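Local coordinates for protein thiol-activated cytolysin (Desulfobulbus propionicus, PDB 6NAL) that is a cholesterol-dependent-cytolysin-type toxin that probably binds cell membranes as a soluble protein and assembles there into large pores, at residues 241-246 against 332-337; 44-49 against 358-363; 370-375 against 457-462. All blocks are in the same frame, centred on the assembly; numbering follows the deposited sequence.

Interaction 1: residues 241-246 against 332-337; sequences GRQIFL and APLNYY
Strands 241-246 and 332-337 pair at a single point, Gly241 with Ala332, and side-chain contact extends only as far as Gln243. This is an antiparallel hydrogen-bonded pair. Gly241 N donates to Ala332 O at 2.7 Å, and Ala332 N returns a bond to Gly241 O at 2.9 Å. Both donors lie in the plane of the carbonyl they meet. Leu334 then reaches back over this backbone. Its CD1 methyl lies 3.8 Å from Gly241 N and 3.7 Å from Arg242 N, where glycine brings no side chain of its own. Arg242 CB points away from strand 332-337, and its extended chain carries NH1 to Ser297 OG and Gly295 O. Gln243 points toward the other strand. Its CG is anti to the backbone N (chi1 -150°), and it runs past Leu334 in the opposite direction. The amide NE2 comes within 3.3 Å of Leu334 CD2. The same NE2 donates to a water at 3.0 Å, which makes a weak bond to Leu334 O. This water links Gln243 to the Leu334 backbone where the strands diverge, their directions 75° apart. From Arg242 onward the strand pairs by its backbone with strands 187-202 and 287-294 instead. Such a short bridge from a neighbouring strand to a long central one fits the bent, twisted antiparallel sheet of the MACPF/CDC pore-forming fold.

Interaction 2: residues 44-49 against 358-363; sequences TYIVMT and EKTERY
Arg362 leaves strand 358-363 beside Ile46, its non-hydrogen-bonded partner on strand 44-49. From CB the chain turns so that CG is anti to the carbonyl carbon (chi1 -57°), and CG lies 4.2 Å from Ile46 CG1. CD follows in extension, and a bend at chi3 (64°) lays the guanidinium alongside the isoleucine. Ile46 CD1 lies over one face of this flat group, 3.8 Å from CZ and 3.4 Å from NH1. NH2 passes Thr44 CG2 at 3.9 Å and forms a salt bridge with Asp41. The charged tip is thus supported by methyl groups and held by one carboxylate. Further along the same face, Thr360 CG2 packs on Ile46 CG2 at 3.7 Å. Met48, present as selenomethionine, crosses obliquely, its SE 3.6 Å from Thr360 OG1 and its CE close against the carboxylate of Glu358. On the other face Tyr45 and Tyr363 run side by side, and Lys359 NZ makes a very short salt bridge of 2.5 Å to Glu361 OE1 along its own strand. Six nearly straight backbone bonds join the antiparallel strands, two at each of the pairs Tyr45-Tyr363, Val47-Glu361 and Thr49-Lys359. Strand 37-41 continues the sheet beyond strand 44-49. Helix 254-264 meets the Arg362 face, where Glu256 touches Arg362; Thr255 OG1 also hydrogen-bonds the backbone N of Thr360, at the edge turned away from strand 44-49. Strand 378-389 meets Tyr45 and Val47 on the other face.

Interaction 3: residues 370-375 against 457-462; sequences LEHSGW and VSIGGT
The His372 ring is approached slantwise by Ile459, whose CG1 lies 3.6 Å from His372 ND1. CD1 of the same isoleucine comes near the ring as well. NE2 of His372 bonds to Tyr376 O, which fixes how the imidazole is turned, and the Tyr376 ring meets it with the planes at about 35°. The second flat group is the exposed indole of Trp375. Thr462 CG2 comes obliquely to it, 4.1 Å from Trp375 CE3. The backbone holds this tryptophan more firmly than its ring contact does: Trp375 N donates to Gly461 O at 2.8 Å (168°). From Leu370 to His372 the strands run parallel. Glu371 sits between Val457 and Ile459, with its N bonded to Val457 O and its O accepting from Ile459 N. Ser373 N carries the pattern on to Ile459 O at 2.9 Å, almost straight (174°). The same Ile459 O accepts a bond from a water, also at 2.9 Å, and this water is hydrogen-bonded to Ser373 OG at 3.0 Å. Two glycines then bring the backbones very close, with Gly374 CA and Gly460 CA 3.6 Å apart. Gly461 has a positive phi, and the chain turns a corner there. On the buried side, Leu370 CD2 presses against Val457 CG2 at 3.2 Å, a tight contact. Leu370, His372, Val457 and Ile459 share this face and meet Phe380 and Ala378 of strand 378-389, while Val457 and Ile459 also touch strand 422-432. Those strands belong to the opposing sheet, so this face of the contact lines the interior of the C-terminal beta sandwich. Strand 412-418 flanks strand 370-372, and strand 465-471 flanks strand 457-460.

The contacts are spread along an elongated molecule. The centres of interactions 1 and 2 are about 37 Å apart, as are those of 2 and 3, while 1 and 3 are about 70 Å apart. Interaction 1 belongs to the large antiparallel sheet. Interactions 2 and 3 share the mixed sheet and use different parts of the long strand 349-372, which therefore joins the region packed by helix 254-264 to the C-terminal beta sandwich. Strand 332-340 of interaction 1 comes just before it in the chain. Both strands of interaction 1 fall between those of interaction 2; interaction 3 follows. This spacing matches the separate pore-forming and membrane-binding domains of related cytolysins.

Interaction 1: residues 241-246 against 332-337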
ATOM      1  N   GLY A 241      13.288 -20.982  33.392  1.00 33.31           N
ATOM      2  CA  GLY A 241      12.370 -19.943  33.748  1.00 29.19           C
ATOM      3  C   GLY A 241      10.942 -20.311  33.474  1.00 33.37           C
ATOM      4  O   GLY A 241      10.546 -21.433  33.744  1.00 30.96           O
ATOM      5  N   ARG A 242      10.169 -19.369  32.915  1.00 33.71           N
ATOM      6  CA  ARG A 242       8.722 -19.475  32.795  1.00 33.02           C
ATOM      7  C   ARG A 242       8.283 -18.865  31.475  1.00 29.72           C
ATOM      8  O   ARG A 242       8.828 -17.864  31.027  1.00 35.20           O
ATOM      9  CB  ARG A 242       8.046 -18.722  33.944  1.00 29.79           C
ATOM     10  CG  ARG A 242       6.536 -18.635  33.909  1.00 28.35           C
ATOM     11  CD  ARG A 242       6.088 -17.973  35.254  1.00 41.88           C
ATOM     12  NE  ARG A 242       4.698 -17.556  35.284  1.00 51.49           N
ATOM     13  CZ  ARG A 242       3.683 -18.361  35.565  1.00 49.42           C
ATOM     14  NH1 ARG A 242       3.944 -19.625  35.836  1.00 50.66           N
ATOM     15  NH2 ARG A 242       2.429 -17.896  35.608  1.00 57.57           N
ATOM     16  N   GLN A 243       7.213 -19.382  30.927  1.00 33.15           N
ATOM     17  CA  GLN A 243       6.825 -19.053  29.575  1.00 34.99           C
ATOM     18  C   GLN A 243       5.310 -19.151  29.529  1.00 29.60           C
ATOM     19  O   GLN A 243       4.713 -20.103  30.025  1.00 35.25           O
ATOM     20  CB  GLN A 243       7.532 -19.994  28.596  1.00 30.76           C
ATOM     21  CG  GLN A 243       7.817 -19.427  27.262  1.00 47.72           C
ATOM     22  CD  GLN A 243       8.903 -20.182  26.520  1.00 40.50           C
ATOM     23  OE1 GLN A 243       9.596 -19.592  25.703  1.00 54.31           O
ATOM     24  NE2 GLN A 243       9.047 -21.474  26.780  1.00 38.04           N
ATOM     25  N   ILE A 244       4.709 -18.138  28.951  1.00 27.58           N
ATOM     26  CA  ILE A 244       3.286 -18.080  28.702  1.00 32.25           C
ATOM     27  C   ILE A 244       3.053 -17.840  27.210  1.00 36.98           C
ATOM     28  O   ILE A 244       3.619 -16.907  26.622  1.00 35.69           O
ATOM     29  CB  ILE A 244       2.628 -16.960  29.527  1.00 38.57           C
ATOM     30  CG1 ILE A 244       2.991 -17.196  30.998  1.00 43.40           C
ATOM     31  CG2 ILE A 244       1.160 -16.943  29.234  1.00 31.19           C
ATOM     32  CD1 ILE A 244       2.698 -16.010  31.866  1.00 46.93           C
ATOM     33  N   PHE A 245       2.190 -18.651  26.619  1.00 29.53           N
ATOM     34  CA  PHE A 245       1.783 -18.494  25.231  1.00 32.78           C
ATOM     35  C   PHE A 245       0.302 -18.203  25.193  1.00 31.55           C
ATOM     36  O   PHE A 245      -0.460 -18.880  25.875  1.00 36.52           O
ATOM     37  CB  PHE A 245       2.055 -19.772  24.435  1.00 39.04           C
ATOM     38  CG  PHE A 245       3.491 -19.994  24.130  1.00 33.06           C
ATOM     39  CD1 PHE A 245       4.279 -20.731  24.969  1.00 43.15           C
ATOM     40  CD2 PHE A 245       4.050 -19.465  22.979  1.00 48.65           C
ATOM     41  CE1 PHE A 245       5.626 -20.952  24.674  1.00 49.94           C
ATOM     42  CE2 PHE A 245       5.382 -19.665  22.679  1.00 49.07           C
ATOM     43  CZ  PHE A 245       6.168 -20.414  23.522  1.00 43.36           C
ATOM     44  N   LEU A 246      -0.102 -17.220  24.385  1.00 32.54           N
ATOM     45  CA  LEU A 246      -1.506 -16.952  24.093  1.00 38.41           C
ATOM     46  C   LEU A 246      -1.769 -17.111  22.599  1.00 37.25           C
ATOM     47  O   LEU A 246      -1.210 -16.377  21.785  1.00 33.88           O
ATOM     48  CB  LEU A 246      -1.898 -15.541  24.517  1.00 37.58           C
ATOM     49  CG  LEU A 246      -2.161 -15.306  25.992  1.00 39.53           C
ATOM     50  CD1 LEU A 246      -0.800 -14.989  26.542  1.00 39.55           C
ATOM     51  CD2 LEU A 246      -3.161 -14.223  26.146  1.00 47.97           C
ATOM     52  N   ALA A 332      11.243 -24.139  34.493  1.00 33.46           N
ATOM     53  CA  ALA A 332      11.355 -25.047  33.352  1.00 29.51           C
ATOM     54  C   ALA A 332      12.583 -24.706  32.527  1.00 30.17           C
ATOM     55  O   ALA A 332      12.995 -23.538  32.481  1.00 28.98           O
ATOM     56  CB  ALA A 332      10.118 -24.965  32.477  1.00 34.68           C
ATOM     57  N   PRO A 333      13.246 -25.696  31.925  1.00 34.10           N
ATOM     58  CA  PRO A 333      14.282 -25.365  30.951  1.00 32.65           C
ATOM     59  C   PRO A 333      13.624 -24.763  29.724  1.00 30.48           C
ATOM     60  O   PRO A 333      12.556 -25.204  29.297  1.00 39.88           O
ATOM     61  CB  PRO A 333      14.948 -26.717  30.638  1.00 38.16           C
ATOM     62  CG  PRO A 333      13.996 -27.764  31.107  1.00 39.36           C
ATOM     63  CD  PRO A 333      13.255 -27.136  32.272  1.00 39.70           C
ATOM     64  N   LEU A 334      14.264 -23.743  29.172  1.00 30.57           N
ATOM     65  CA  LEU A 334      13.672 -22.969  28.088  1.00 35.04           C
ATOM     66  C   LEU A 334      14.535 -23.077  26.854  1.00 32.46           C
ATOM     67  O   LEU A 334      14.096 -23.628  25.850  1.00 40.44           O
ATOM     68  CB  LEU A 334      13.509 -21.500  28.468  1.00 27.11           C
ATOM     69  CG  LEU A 334      12.533 -21.263  29.596  1.00 33.03           C
ATOM     70  CD1 LEU A 334      12.335 -19.805  29.921  1.00 40.56           C
ATOM     71  CD2 LEU A 334      11.184 -21.930  29.273  1.00 33.81           C
ATOM     72  N   ASN A 335      15.765 -22.602  26.923  1.00 36.75           N
ATOM     73  CA  ASN A 335      16.637 -22.650  25.764  1.00 35.94           C
ATOM     74  C   ASN A 335      18.007 -23.150  26.192  1.00 34.81           C
ATOM     75  O   ASN A 335      18.396 -23.018  27.353  1.00 29.87           O
ATOM     76  CB  ASN A 335      16.718 -21.278  25.103  1.00 40.52           C
ATOM     77  CG  ASN A 335      15.358 -20.793  24.576  1.00 41.87           C
ATOM     78  OD1 ASN A 335      14.613 -20.091  25.279  1.00 56.05           O
ATOM     79  ND2 ASN A 335      15.038 -21.160  23.351  1.00 34.67           N
ATOM     80  N   TYR A 336      18.720 -23.752  25.252  1.00 29.18           N
ATOM     81  CA  TYR A 336      20.074 -24.212  25.494  1.00 31.40           C
ATOM     82  C   TYR A 336      20.905 -23.786  24.293  1.00 33.11           C
ATOM     83  O   TYR A 336      20.393 -23.544  23.195  1.00 33.40           O
ATOM     84  CB  TYR A 336      20.148 -25.753  25.831  1.00 36.44           C
ATOM     85  CG  TYR A 336      19.928 -26.717  24.704  1.00 26.85           C
ATOM     86  CD1 TYR A 336      18.666 -26.940  24.208  1.00 27.54           C
ATOM     87  CD2 TYR A 336      20.989 -27.408  24.132  1.00 30.29           C
ATOM     88  CE1 TYR A 336      18.450 -27.778  23.116  1.00 35.91           C
ATOM     89  CE2 TYR A 336      20.778 -28.290  23.069  1.00 30.97           C
ATOM     90  CZ  TYR A 336      19.508 -28.466  22.575  1.00 41.75           C
ATOM     91  OH  TYR A 336      19.298 -29.321  21.526  1.00 35.49           O
ATOM     92  N   TYR A 337      22.198 -23.643  24.553  1.00 34.88           N
ATOM     93  CA  TYR A 337      23.191 -23.157  23.615  1.00 33.96           C
ATOM     94  C   TYR A 337      24.316 -24.170  23.570  1.00 37.14           C
ATOM     95  O   TYR A 337      24.791 -24.632  24.624  1.00 31.44           O
ATOM     96  CB  TYR A 337      23.715 -21.778  24.028  1.00 36.53           C
ATOM     97  CG  TYR A 337      22.554 -20.801  24.129  1.00 46.47           C
ATOM     98  CD1 TYR A 337      21.823 -20.682  25.316  1.00 42.13           C
ATOM     99  CD2 TYR A 337      22.139 -20.051  23.020  1.00 42.59           C
ATOM    100  CE1 TYR A 337      20.754 -19.830  25.413  1.00 44.01           C
ATOM    101  CE2 TYR A 337      21.057 -19.188  23.111  1.00 47.67           C
ATOM    102  CZ  TYR A 337      20.369 -19.082  24.316  1.00 51.10           C
ATOM    103  OH  TYR A 337      19.282 -18.239  24.427  1.00 60.13           O
TER
HETATM  104  O   HOH W   1      11.031 -22.816  24.925  1.00 49.99           O

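Interaction 2: residues 44-49 against 358-363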
ATOM      1  N   THR A  44     -19.875  -2.250   1.434  1.00 51.66           N
ATOM      2  CA  THR A  44     -18.467  -2.285   1.792  1.00 40.51           C
ATOM      3  C   THR A  44     -17.679  -3.092   0.779  1.00 42.54           C
ATOM      4  O   THR A  44     -18.117  -4.152   0.314  1.00 40.72           O
ATOM      5  CB  THR A  44     -18.281  -2.851   3.186  1.00 41.45           C
ATOM      6  OG1 THR A  44     -19.026  -2.036   4.090  1.00 48.21           O
ATOM      7  CG2 THR A  44     -16.854  -2.822   3.596  1.00 44.68           C
ATOM      8  N   TYR A  45     -16.521  -2.550   0.422  1.00 41.60           N
ATOM      9  CA  TYR A  45     -15.660  -3.093  -0.614  1.00 38.84           C
ATOM     10  C   TYR A  45     -14.417  -3.650   0.047  1.00 42.18           C
ATOM     11  O   TYR A  45     -13.736  -2.930   0.792  1.00 38.71           O
ATOM     12  CB  TYR A  45     -15.240  -2.015  -1.595  1.00 36.32           C
ATOM     13  CG  TYR A  45     -14.402  -2.489  -2.788  1.00 32.14           C
ATOM     14  CD1 TYR A  45     -14.798  -3.574  -3.581  1.00 31.27           C
ATOM     15  CD2 TYR A  45     -13.266  -1.799  -3.152  1.00 31.05           C
ATOM     16  CE1 TYR A  45     -14.074  -3.947  -4.684  1.00 27.70           C
ATOM     17  CE2 TYR A  45     -12.521  -2.183  -4.246  1.00 29.08           C
ATOM     18  CZ  TYR A  45     -12.927  -3.265  -4.995  1.00 33.74           C
ATOM     19  OH  TYR A  45     -12.164  -3.631  -6.061  1.00 38.24           O
ATOM     20  N   ILE A  46     -14.117  -4.916  -0.224  1.00 36.88           N
ATOM     21  CA  ILE A  46     -13.099  -5.626   0.538  1.00 46.17           C
ATOM     22  C   ILE A  46     -12.073  -6.105  -0.456  1.00 35.16           C
ATOM     23  O   ILE A  46     -12.393  -6.902  -1.337  1.00 47.74           O
ATOM     24  CB  ILE A  46     -13.691  -6.780   1.355  1.00 42.51           C
ATOM     25  CG1 ILE A  46     -14.692  -6.201   2.365  1.00 43.36           C
ATOM     26  CG2 ILE A  46     -12.591  -7.492   2.058  1.00 43.16           C
ATOM     27  CD1 ILE A  46     -15.671  -7.168   2.913  1.00 53.68           C
ATOM     28  N   VAL A  47     -10.857  -5.601  -0.355  1.00 43.18           N
ATOM     29  CA  VAL A  47      -9.784  -5.976  -1.263  1.00 44.06           C
ATOM     30  C   VAL A  47      -8.719  -6.735  -0.477  1.00 40.63           C
ATOM     31  O   VAL A  47      -8.222  -6.246   0.551  1.00 41.34           O
ATOM     32  CB  VAL A  47      -9.173  -4.748  -1.950  1.00 37.16           C
ATOM     33  CG1 VAL A  47      -8.013  -5.157  -2.857  1.00 44.84           C
ATOM     34  CG2 VAL A  47     -10.206  -3.980  -2.736  1.00 45.54           C
HETATM   35  N   MSE A  48      -8.328  -7.891  -1.001  1.00 43.58           N
HETATM   36  CA  MSE A  48      -7.338  -8.717  -0.356  1.00 45.57           C
HETATM   37  C   MSE A  48      -6.162  -8.883  -1.289  1.00 46.51           C
HETATM   38  O   MSE A  48      -6.281  -9.401  -2.383  1.00 44.79           O
HETATM   39  CB  MSE A  48      -7.895 -10.070   0.046  1.00 50.55           C
HETATM   40  CG  MSE A  48      -6.792 -10.948   0.686  1.00 72.09           C
HETATM   41 SE   MSE A  48      -7.365 -12.209   2.045  0.47106.12          SE
HETATM   42  CE  MSE A  48      -6.188 -13.656   1.525  1.00 76.00           C
ATOM     43  N   THR A  49      -5.002  -8.440  -0.826  1.00 45.57           N
ATOM     44  CA  THR A  49      -3.755  -8.510  -1.572  1.00 46.96           C
ATOM     45  C   THR A  49      -2.793  -9.464  -0.850  1.00 51.41           C
ATOM     46  O   THR A  49      -2.862  -9.631   0.369  1.00 47.73           O
ATOM     47  CB  THR A  49      -3.169  -7.098  -1.737  1.00 46.78           C
ATOM     48  OG1 THR A  49      -2.044  -7.156  -2.621  1.00 66.82           O
ATOM     49  CG2 THR A  49      -2.770  -6.476  -0.396  1.00 46.61           C
ATOM     50  N   GLU A 358      -1.061 -11.820   3.916  1.00 44.87           N
ATOM     51  CA  GLU A 358      -2.318 -11.375   3.307  1.00 51.41           C
ATOM     52  C   GLU A 358      -2.820 -10.070   3.912  1.00 41.70           C
ATOM     53  O   GLU A 358      -3.039  -9.984   5.117  1.00 48.39           O
ATOM     54  CB  GLU A 358      -3.395 -12.437   3.467  1.00 55.24           C
ATOM     55  CG  GLU A 358      -2.903 -13.788   3.037  1.00 65.28           C
ATOM     56  CD  GLU A 358      -3.942 -14.880   3.251  1.00 83.85           C
ATOM     57  OE1 GLU A 358      -4.091 -15.759   2.350  1.00 79.22           O
ATOM     58  OE2 GLU A 358      -4.667 -14.788   4.276  1.00 77.45           O
ATOM     59  N   LYS A 359      -2.999  -9.054   3.077  1.00 45.48           N
ATOM     60  CA  LYS A 359      -3.471  -7.746   3.521  1.00 46.51           C
ATOM     61  C   LYS A 359      -4.882  -7.559   2.979  1.00 41.47           C
ATOM     62  O   LYS A 359      -5.112  -7.693   1.781  1.00 57.43           O
ATOM     63  CB  LYS A 359      -2.565  -6.605   3.053  1.00 52.00           C
ATOM     64  CG  LYS A 359      -3.133  -5.232   3.447  1.00 56.74           C
ATOM     65  CD  LYS A 359      -2.317  -4.094   2.879  1.00 63.03           C
ATOM     66  CE  LYS A 359      -2.688  -2.753   3.515  1.00 78.51           C
ATOM     67  NZ  LYS A 359      -3.689  -2.830   4.631  1.00 79.89           N
ATOM     68  N   THR A 360      -5.814  -7.323   3.875  1.00 44.49           N
ATOM     69  CA  THR A 360      -7.201  -7.029   3.594  1.00 46.42           C
ATOM     70  C   THR A 360      -7.429  -5.566   3.956  1.00 50.09           C
ATOM     71  O   THR A 360      -6.981  -5.122   5.016  1.00 48.12           O
ATOM     72  CB  THR A 360      -8.091  -7.933   4.432  1.00 47.47           C
ATOM     73  OG1 THR A 360      -7.881  -9.314   4.083  1.00 52.38           O
ATOM     74  CG2 THR A 360      -9.533  -7.535   4.228  1.00 48.35           C
ATOM     75  N   GLU A 361      -8.046  -4.806   3.043  1.00 52.38           N
ATOM     76  CA  GLU A 361      -8.520  -3.453   3.305  1.00 46.80           C
ATOM     77  C   GLU A 361     -10.018  -3.402   3.073  1.00 40.97           C
ATOM     78  O   GLU A 361     -10.523  -3.969   2.101  1.00 48.90           O
ATOM     79  CB  GLU A 361      -7.859  -2.396   2.403  1.00 55.25           C
ATOM     80  CG  GLU A 361      -6.388  -2.161   2.721  1.00 73.64           C
ATOM     81  CD  GLU A 361      -6.163  -1.028   3.730  1.00 89.52           C
ATOM     82  OE1 GLU A 361      -5.619  -1.298   4.843  1.00 92.78           O
ATOM     83  OE2 GLU A 361      -6.517   0.130   3.389  1.00 99.24           O
ATOM     84  N   ARG A 362     -10.722  -2.743   3.973  1.00 46.81           N
ATOM     85  CA  ARG A 362     -12.155  -2.539   3.872  1.00 47.21           C
ATOM     86  C   ARG A 362     -12.379  -1.058   3.594  1.00 42.21           C
ATOM     87  O   ARG A 362     -11.839  -0.198   4.296  1.00 45.37           O
ATOM     88  CB  ARG A 362     -12.875  -3.000   5.148  1.00 44.14           C
ATOM     89  CG  ARG A 362     -12.626  -4.479   5.546  1.00 57.49           C
ATOM     90  CD  ARG A 362     -13.315  -4.897   6.872  1.00 51.94           C
ATOM     91  NE  ARG A 362     -14.774  -4.814   6.758  1.00 49.14           N
ATOM     92  CZ  ARG A 362     -15.560  -5.835   6.438  1.00 57.49           C
ATOM     93  NH1 ARG A 362     -15.029  -7.037   6.223  1.00 58.45           N
ATOM     94  NH2 ARG A 362     -16.880  -5.658   6.337  1.00 61.09           N
ATOM     95  N   TYR A 363     -13.123  -0.775   2.539  1.00 41.26           N
ATOM     96  CA  TYR A 363     -13.442   0.585   2.114  1.00 39.17           C
ATOM     97  C   TYR A 363     -14.957   0.711   2.199  1.00 36.19           C
ATOM     98  O   TYR A 363     -15.691  -0.021   1.517  1.00 37.07           O
ATOM     99  CB  TYR A 363     -12.941   0.858   0.703  1.00 41.19           C
ATOM    100  CG  TYR A 363     -11.482   0.636   0.495  1.00 48.41           C
ATOM    101  CD1 TYR A 363     -10.584   1.678   0.675  1.00 49.95           C
ATOM    102  CD2 TYR A 363     -10.996  -0.608   0.083  1.00 40.03           C
ATOM    103  CE1 TYR A 363      -9.238   1.512   0.466  1.00 51.15           C
ATOM    104  CE2 TYR A 363      -9.625  -0.791  -0.135  1.00 44.99           C
ATOM    105  CZ  TYR A 363      -8.755   0.293   0.070  1.00 53.24           C
ATOM    106  OH  TYR A 363      -7.406   0.180  -0.131  1.00 64.00           O
TER

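Interaction 3: residues 370-375 against 457-462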
ATOM      1  N   LEU A 370     -27.605  15.815  -2.592  1.00 40.36           N
ATOM      2  CA  LEU A 370     -27.690  17.107  -3.284  1.00 39.50           C
ATOM      3  C   LEU A 370     -28.963  17.824  -2.861  1.00 39.40           C
ATOM      4  O   LEU A 370     -30.006  17.189  -2.762  1.00 42.75           O
ATOM      5  CB  LEU A 370     -27.702  16.913  -4.790  1.00 34.44           C
ATOM      6  CG  LEU A 370     -26.541  16.017  -5.233  1.00 37.97           C
ATOM      7  CD1 LEU A 370     -26.757  15.794  -6.734  1.00 34.68           C
ATOM      8  CD2 LEU A 370     -25.142  16.600  -4.970  1.00 36.51           C
ATOM      9  N   GLU A 371     -28.870  19.110  -2.533  1.00 32.80           N
ATOM     10  CA  GLU A 371     -30.033  19.881  -2.114  1.00 43.71           C
ATOM     11  C   GLU A 371     -29.963  21.244  -2.765  1.00 34.36           C
ATOM     12  O   GLU A 371     -28.925  21.912  -2.771  1.00 34.33           O
ATOM     13  CB  GLU A 371     -30.116  20.006  -0.598  1.00 47.86           C
ATOM     14  CG  GLU A 371     -29.622  18.711   0.090  1.00 58.58           C
ATOM     15  CD  GLU A 371     -29.906  18.622   1.599  1.00 76.65           C
ATOM     16  OE1 GLU A 371     -29.177  19.270   2.386  1.00 80.98           O
ATOM     17  OE2 GLU A 371     -30.832  17.862   1.996  1.00 90.93           O
ATOM     18  N   HIS A 372     -31.069  21.598  -3.365  1.00 38.22           N
ATOM     19  CA  HIS A 372     -31.244  22.859  -4.049  1.00 37.84           C
ATOM     20  C   HIS A 372     -32.444  23.540  -3.414  1.00 41.25           C
ATOM     21  O   HIS A 372     -33.553  22.991  -3.421  1.00 41.09           O
ATOM     22  CB  HIS A 372     -31.469  22.600  -5.520  1.00 39.13           C
ATOM     23  CG  HIS A 372     -31.856  23.800  -6.316  1.00 39.06           C
ATOM     24  ND1 HIS A 372     -31.486  25.078  -5.970  1.00 34.09           N
ATOM     25  CD2 HIS A 372     -32.540  23.902  -7.481  1.00 39.72           C
ATOM     26  CE1 HIS A 372     -31.917  25.918  -6.896  1.00 36.62           C
ATOM     27  NE2 HIS A 372     -32.558  25.230  -7.826  1.00 40.05           N
ATOM     28  N   SER A 373     -32.224  24.708  -2.852  1.00 39.38           N
ATOM     29  CA  SER A 373     -33.322  25.520  -2.342  1.00 40.52           C
ATOM     30  C   SER A 373     -33.295  26.913  -2.942  1.00 38.12           C
ATOM     31  O   SER A 373     -34.067  27.768  -2.515  1.00 45.54           O
ATOM     32  CB  SER A 373     -33.251  25.645  -0.821  1.00 37.55           C
ATOM     33  OG  SER A 373     -32.085  26.410  -0.522  1.00 51.22           O
ATOM     34  N   GLY A 374     -32.436  27.165  -3.926  1.00 35.45           N
ATOM     35  CA  GLY A 374     -32.314  28.503  -4.469  1.00 34.92           C
ATOM     36  C   GLY A 374     -33.442  28.881  -5.420  1.00 44.74           C
ATOM     37  O   GLY A 374     -34.179  28.040  -5.926  1.00 49.02           O
ATOM     38  N   TRP A 375     -33.601  30.189  -5.619  1.00 41.03           N
ATOM     39  CA  TRP A 375     -34.674  30.774  -6.432  1.00 45.30           C
ATOM     40  C   TRP A 375     -34.200  30.936  -7.889  1.00 44.50           C
ATOM     41  O   TRP A 375     -34.142  32.004  -8.473  1.00 46.90           O
ATOM     42  CB  TRP A 375     -35.114  32.106  -5.811  1.00 46.26           C
ATOM     43  CG  TRP A 375     -35.945  31.905  -4.600  1.00 47.67           C
ATOM     44  CD1 TRP A 375     -36.331  30.680  -4.034  1.00 56.14           C
ATOM     45  CD2 TRP A 375     -36.474  32.970  -3.719  1.00 57.56           C
ATOM     46  NE1 TRP A 375     -37.045  30.994  -2.859  1.00 56.33           N
ATOM     47  CE2 TRP A 375     -37.056  32.353  -2.623  1.00 55.89           C
ATOM     48  CE3 TRP A 375     -36.484  34.395  -3.768  1.00 61.83           C
ATOM     49  CZ2 TRP A 375     -37.791  33.100  -1.668  1.00 68.34           C
ATOM     50  CZ3 TRP A 375     -37.129  35.104  -2.784  1.00 69.07           C
ATOM     51  CH2 TRP A 375     -37.817  34.465  -1.795  1.00 64.47           C
ATOM     52  N   VAL A 457     -24.084  18.624  -0.522  1.00 40.82           N
ATOM     53  CA  VAL A 457     -23.855  19.895  -1.197  1.00 40.23           C
ATOM     54  C   VAL A 457     -25.189  20.606  -1.314  1.00 42.34           C
ATOM     55  O   VAL A 457     -26.136  20.065  -1.898  1.00 46.45           O
ATOM     56  CB  VAL A 457     -23.170  19.738  -2.569  1.00 45.00           C
ATOM     57  CG1 VAL A 457     -22.027  18.734  -2.498  1.00 44.73           C
ATOM     58  CG2 VAL A 457     -24.096  19.340  -3.628  1.00 47.25           C
ATOM     59  N   SER A 458     -25.276  21.796  -0.719  1.00 43.29           N
ATOM     60  CA  SER A 458     -26.491  22.607  -0.722  1.00 39.44           C
ATOM     61  C   SER A 458     -26.249  23.853  -1.551  1.00 35.69           C
ATOM     62  O   SER A 458     -25.238  24.529  -1.374  1.00 42.59           O
ATOM     63  CB  SER A 458     -26.894  23.027   0.695  1.00 47.19           C
ATOM     64  OG  SER A 458     -26.938  21.913   1.559  1.00 52.80           O
ATOM     65  N   ILE A 459     -27.144  24.152  -2.450  1.00 34.55           N
ATOM     66  CA  ILE A 459     -27.100  25.454  -3.077  1.00 37.94           C
ATOM     67  C   ILE A 459     -28.386  26.165  -2.700  1.00 38.14           C
ATOM     68  O   ILE A 459     -29.438  25.541  -2.527  1.00 39.08           O
ATOM     69  CB  ILE A 459     -26.920  25.394  -4.608  1.00 31.42           C
ATOM     70  CG1 ILE A 459     -28.004  24.558  -5.260  1.00 32.53           C
ATOM     71  CG2 ILE A 459     -25.540  24.905  -4.957  1.00 36.37           C
ATOM     72  CD1 ILE A 459     -27.916  24.621  -6.767  1.00 36.31           C
ATOM     73  N   GLY A 460     -28.289  27.471  -2.548  1.00 36.15           N
ATOM     74  CA  GLY A 460     -29.454  28.285  -2.300  1.00 34.19           C
ATOM     75  C   GLY A 460     -29.236  29.670  -2.856  1.00 35.53           C
ATOM     76  O   GLY A 460     -28.386  29.868  -3.746  1.00 33.70           O
ATOM     77  N   GLY A 461     -29.983  30.640  -2.331  1.00 38.22           N
ATOM     78  CA  GLY A 461     -29.783  32.007  -2.751  1.00 40.76           C
ATOM     79  C   GLY A 461     -30.701  32.360  -3.893  1.00 38.73           C
ATOM     80  O   GLY A 461     -31.741  31.723  -4.104  1.00 38.97           O
ATOM     81  N   THR A 462     -30.333  33.415  -4.609  1.00 41.45           N
ATOM     82  CA  THR A 462     -31.109  33.892  -5.746  1.00 51.18           C
ATOM     83  C   THR A 462     -30.189  33.956  -6.943  1.00 45.10           C
ATOM     84  O   THR A 462     -28.989  33.732  -6.806  1.00 46.59           O
ATOM     85  CB  THR A 462     -31.680  35.296  -5.535  1.00 44.78           C
ATOM     86  OG1 THR A 462     -30.572  36.193  -5.527  1.00 43.43           O
ATOM     87  CG2 THR A 462     -32.490  35.385  -4.247  1.00 41.66           C
TER
HETATM   88  O   HOH W   2     -30.065  24.331   0.050  1.00 49.71           O